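PDB 7D78: DltD domain-containing protein from Beauveria bassiana, which is a thioesterase-type polyketide cyclase that forms medium-ring lactones, probably by closing the ring of a thioester-bound polyketide chain. Local coordinates for residues Arg179-Leu183 / Arg184-Pro188; Val114-Ile117 / Ser118-Pro121. All coordinates share one frame; numbering follows the deposited sequence.

Contact 1. Residues Arg179-Leu183 / Arg184-Pro188; sequences RQSQL and RGNEP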
loop_
_atom_site.group_PDB
_atom_site.type_symbol
_atom_site.label_atom_id
_atom_site.label_comp_id
_atom_site.label_asym_id
_atom_site.label_seq_id
_atom_site.Cartn_x
_atom_site.Cartn_y
_atom_site.Cartn_z
ATOM N N ARG A 179 -9.901 13.618 -6.417
ATOM C CA ARG A 179 -10.843 13.039 -5.453
ATOM C C ARG A 179 -12.071 13.928 -5.289
ATOM O O ARG A 179 -13.210 13.443 -5.278
ATOM C CB ARG A 179 -10.182 12.825 -4.086
ATOM C CG ARG A 179 -8.946 11.946 -4.062
ATOM C CD ARG A 179 -8.584 11.617 -2.613
ATOM N NE ARG A 179 -9.478 10.588 -2.088
ATOM C CZ ARG A 179 -9.185 9.289 -2.082
ATOM N NH1 ARG A 179 -8.012 8.874 -2.551
ATOM N NH2 ARG A 179 -10.059 8.414 -1.602
ATOM N N GLN A 180 -11.852 15.237 -5.139
ATOM C CA GLN A 180 -12.967 16.166 -4.994
ATOM C C GLN A 180 -13.885 16.110 -6.215
ATOM O O GLN A 180 -15.117 16.099 -6.079
ATOM C CB GLN A 180 -12.434 17.581 -4.771
ATOM C CG GLN A 180 -11.613 17.759 -3.490
ATOM C CD GLN A 180 -10.963 19.140 -3.394
ATOM O OE1 GLN A 180 -10.036 19.451 -4.148
ATOM N NE2 GLN A 180 -11.445 19.972 -2.466
ATOM N N SER A 181 -13.302 16.059 -7.412
ATOM C CA SER A 181 -14.096 15.928 -8.636
ATOM C C SER A 181 -14.892 14.625 -8.655
ATOM O O SER A 181 -16.071 14.613 -9.033
ATOM C CB SER A 181 -13.173 16.024 -9.862
ATOM O OG SER A 181 -13.817 15.596 -11.048
ATOM N N GLN A 182 -14.270 13.513 -8.240
ATOM C CA GLN A 182 -14.987 12.240 -8.199
ATOM C C GLN A 182 -16.150 12.290 -7.213
ATOM O O GLN A 182 -17.240 11.793 -7.508
ATOM C CB GLN A 182 -14.028 11.102 -7.835
ATOM C CG GLN A 182 -13.062 10.722 -8.952
ATOM C CD GLN A 182 -12.396 9.398 -8.689
ATOM O OE1 GLN A 182 -13.056 8.429 -8.305
ATOM N NE2 GLN A 182 -11.080 9.351 -8.857
ATOM N N LEU A 183 -15.939 12.901 -6.041
ATOM C CA LEU A 183 -17.010 13.041 -5.057
ATOM C C LEU A 183 -18.173 13.875 -5.578
ATOM O O LEU A 183 -19.293 13.736 -5.075
ATOM C CB LEU A 183 -16.466 13.663 -3.772
ATOM C CG LEU A 183 -15.488 12.790 -2.966
ATOM C CD1 LEU A 183 -14.930 13.577 -1.781
ATOM C CD2 LEU A 183 -16.165 11.516 -2.484
ATOM N N ARG A 184 -17.935 14.750 -6.552
ATOM C CA ARG A 184 -19.013 15.490 -7.201
ATOM C C ARG A 184 -19.757 14.664 -8.237
ATOM O O ARG A 184 -20.724 15.166 -8.817
ATOM C CB ARG A 184 -18.472 16.753 -7.875
ATOM C CG ARG A 184 -17.587 17.581 -6.995
ATOM C CD ARG A 184 -18.358 18.577 -6.153
ATOM N NE ARG A 184 -17.554 19.773 -5.898
ATOM C CZ ARG A 184 -17.917 20.776 -5.104
ATOM N NH1 ARG A 184 -17.109 21.819 -4.943
ATOM N NH2 ARG A 184 -19.078 20.734 -4.457
ATOM N N GLY A 185 -19.339 13.427 -8.487
ATOM C CA GLY A 185 -20.006 12.569 -9.440
ATOM C C GLY A 185 -19.280 12.354 -10.756
ATOM O O GLY A 185 -19.842 11.717 -11.653
ATOM N N ASN A 186 -18.057 12.848 -10.904
ATOM C CA ASN A 186 -17.308 12.672 -12.139
ATOM C C ASN A 186 -16.483 11.400 -12.103
ATOM O O ASN A 186 -16.079 10.934 -11.039
ATOM C CB ASN A 186 -16.386 13.861 -12.382
ATOM C CG ASN A 186 -17.145 15.153 -12.450
ATOM O OD1 ASN A 186 -18.232 15.206 -13.027
ATOM N ND2 ASN A 186 -16.597 16.200 -11.847
ATOM N N GLU A 187 -16.220 10.850 -13.288
ATOM C CA GLU A 187 -15.356 9.686 -13.401
ATOM C C GLU A 187 -13.911 10.074 -13.094
ATOM O O GLU A 187 -13.540 11.251 -13.190
ATOM C CB GLU A 187 -15.460 9.082 -14.804
ATOM C CG GLU A 187 -16.776 8.307 -15.083
ATOM C CD GLU A 187 -16.898 6.981 -14.313
ATOM O OE1 GLU A 187 -16.048 6.080 -14.512
ATOM O OE2 GLU A 187 -17.859 6.836 -13.513
ATOM N N PRO A 188 -13.083 9.104 -12.704
ATOM C CA PRO A 188 -11.667 9.394 -12.427
ATOM C C PRO A 188 -10.968 10.066 -13.599
ATOM O O PRO A 188 -11.174 9.711 -14.761
ATOM C CB PRO A 188 -11.069 8.005 -12.155
ATOM C CG PRO A 188 -12.220 7.189 -11.671
ATOM C CD PRO A 188 -13.430 7.704 -12.400
HETATM O O HOH W 1 -12.621 13.173 -11.504
#
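Ser181 OG is gripped from two directions where the helix ends: Asn186 ND2 gives it a hydrogen bond of 3.0 Å, and OG in turn donates a hydrogen bond to a water. Ser181 OG lies 9° out of the amide plane of Asn186, and the N-H points almost straight at it (161°). With OG swung anti to the backbone N (chi1 166°), the hydroxyl leans toward the returning chain. The water, 2.7 Å from Ser181 OG, in turn donates to Glu187 O and so ties the serine to the backbone one residue past the asparagine.

The backbone here forms a Schellman motif. Asn186 N bonds back to Ser181 O and, inside that turn, Gly185 N bonds to Gln182 O at 2.8 Å. Gly185 takes positive phi, a conformation that calls for glycine, since a side chain there would be jammed against the preceding carbonyl oxygen. Arg184 N still reaches Gln180 O, with a weak second bond to Ser181 O.

Further on, Gln182 and Pro188 meet at about a right angle. The extended glutamine chain brings its amide against the proline ring, NE2 lying 3.6 Å from Pro188 CB, while Asp178 OD2 accepts a hydrogen bond from NE2. Closer to the backbone, Gln182 CA makes a C-H...O contact with Asn186 O at 3.3 Å.

The cap closes helix 168-183 at the surface and turns the chain toward strand 190-191, Pro188 resting on Pro97. On the helix side Arg179 forms salt bridges with Glu108 and Asp112 on helix 103-118 of the second subunit.

Contact 2. Residues Val114-Ile117 / Ser118-Pro121; sequences VTHI and SSLP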
loop_
_atom_site.group_PDB
_atom_site.type_symbol
_atom_site.label_atom_id
_atom_site.label_comp_id
_atom_site.label_asym_id
_atom_site.label_seq_id
_atom_site.Cartn_x
_atom_site.Cartn_y
_atom_site.Cartn_z
ATOM N N VAL A 114 -0.842 -17.462 -8.831
ATOM C CA VAL A 114 -0.034 -18.641 -8.505
ATOM C C VAL A 114 -0.931 -19.801 -8.083
ATOM O O VAL A 114 -0.714 -20.950 -8.481
ATOM C CB VAL A 114 1.010 -18.304 -7.420
ATOM C CG1 VAL A 114 1.673 -19.574 -6.892
ATOM C CG2 VAL A 114 2.081 -17.378 -7.990
ATOM N N THR A 115 -1.965 -19.516 -7.296
ATOM C CA THR A 115 -2.882 -20.571 -6.866
ATOM C C THR A 115 -3.523 -21.265 -8.064
ATOM O O THR A 115 -3.569 -22.500 -8.127
ATOM C CB THR A 115 -3.958 -19.998 -5.938
ATOM O OG1 THR A 115 -3.355 -19.547 -4.724
ATOM C CG2 THR A 115 -5.025 -21.072 -5.596
ATOM N N HIS A 116 -4.026 -20.493 -9.030
ATOM C CA HIS A 116 -4.725 -21.154 -10.129
ATOM C C HIS A 116 -3.756 -21.831 -11.096
ATOM O O HIS A 116 -4.024 -22.949 -11.549
ATOM C CB HIS A 116 -5.617 -20.179 -10.887
ATOM C CG HIS A 116 -6.394 -20.832 -11.997
ATOM N ND1 HIS A 116 -7.341 -21.808 -11.768
ATOM C CD2 HIS A 116 -6.340 -20.668 -13.341
ATOM C CE1 HIS A 116 -7.843 -22.213 -12.924
ATOM N NE2 HIS A 116 -7.254 -21.535 -13.895
ATOM N N ILE A 117 -2.633 -21.181 -11.427
ATOM C CA ILE A 117 -1.668 -21.792 -12.349
ATOM C C ILE A 117 -1.110 -23.087 -11.756
ATOM O O ILE A 117 -0.921 -24.092 -12.466
ATOM C CB ILE A 117 -0.544 -20.791 -12.697
ATOM C CG1 ILE A 117 -1.092 -19.559 -13.438
ATOM C CG2 ILE A 117 0.546 -21.461 -13.523
ATOM C CD1 ILE A 117 -1.901 -19.879 -14.733
ATOM N N SER A 118 -0.829 -23.084 -10.447
ATOM C CA SER A 118 -0.341 -24.284 -9.767
ATOM C C SER A 118 -1.343 -25.429 -9.827
ATOM O O SER A 118 -0.950 -26.595 -9.701
ATOM C CB SER A 118 -0.013 -23.973 -8.294
ATOM O OG SER A 118 0.990 -22.974 -8.179
ATOM N N SER A 119 -2.625 -25.133 -10.017
ATOM C CA SER A 119 -3.631 -26.185 -10.061
ATOM C C SER A 119 -3.761 -26.839 -11.437
ATOM O O SER A 119 -4.454 -27.855 -11.555
ATOM C CB SER A 119 -4.996 -25.632 -9.627
ATOM O OG SER A 119 -5.654 -25.002 -10.717
ATOM N N LEU A 120 -3.103 -26.307 -12.464
ATOM C CA LEU A 120 -3.325 -26.799 -13.819
ATOM C C LEU A 120 -2.637 -28.155 -14.020
ATOM O O LEU A 120 -1.658 -28.466 -13.338
ATOM C CB LEU A 120 -2.816 -25.782 -14.837
ATOM C CG LEU A 120 -3.556 -24.436 -14.822
ATOM C CD1 LEU A 120 -2.951 -23.506 -15.866
ATOM C CD2 LEU A 120 -5.051 -24.630 -15.063
ATOM N N PRO A 121 -3.141 -28.982 -14.948
ATOM C CA PRO A 121 -2.640 -30.372 -15.058
ATOM C C PRO A 121 -1.181 -30.484 -15.467
ATOM O O PRO A 121 -0.493 -31.417 -15.022
ATOM C CB PRO A 121 -3.558 -30.999 -16.125
ATOM C CG PRO A 121 -4.743 -30.097 -16.220
ATOM C CD PRO A 121 -4.272 -28.720 -15.863
#
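Leu120 folds back over the last helical residues, its two methyl branches parting toward different neighbours. CD2 approaches His116 NE2 obliquely at 4.0 Å, whereas CD1 meets Ile117 CD1 at 3.9 Å, an apolar contact in which the two side chains again slant across each other. Leu120 has CG anti to its carbonyl carbon (chi1 -64°), and from there the fork reaches back toward the helix. The bond from His116 CA to CB points away from residues 118-121, but the ring comes back toward them and meets Leu120 CD2 and the hydroxyl of Ser119 obliquely.

The two serines turn their hydroxyls onto carbonyls of the preceding turn. Ser118 OG donates to Val114 O at 2.7 Å, while Ser118 N bonds to the same oxygen at 2.9 Å; the two donors arrive from opposite faces of the carbonyl plane. Ser118 OG also brushes Val114 CG1. Ser119 repeats the theme one residue shorter: its OG, at chi1 83°, donates to His116 O at 2.8 Å, and its N reaches that oxygen from well above the carbonyl plane. Val114 O and His116 O thus each accept two bonds, from a backbone N-H and a hydroxyl. Leu120 N then closes onto Ile117 O at 3.1 Å with a nearly straight N-H, 166°.

Around the contact, Ile117 and His116 lie against Val30 and Cys32 of strand 28-33, and Val114 packs on Leu130 and Ser118 on Ile128 of strand 127-133. Residues 117-120 form a type I turn, and strand 81-86, helix 103-118 and strand 127-133, with the short strand 123-124 between helix and last strand, make a beta-alpha-beta crossover of the alpha/beta hydrolase fold.

How the contacts relate
Both contacts are local, at the ends of helices 168-183 and 103-118, with centres about 39 Å apart in one chain. Contact 1 lies at the surface, 29 Å from the chain centre, whereas contact 2 is partly buried against the main sheet. The chemistry follows: contact 1 relies on a Schellman cap, an amide-hydroxyl bond and a water, while contact 2 uses serine hydroxyls on backbone carbonyls beside leucine and isoleucine packing. The two meet only between subunits. Gln180 of contact 1 packs on Thr115 and Arg149 of the second subunit, and Arg149 in its own chain is hydrogen-bonded to Thr115 of contact 2.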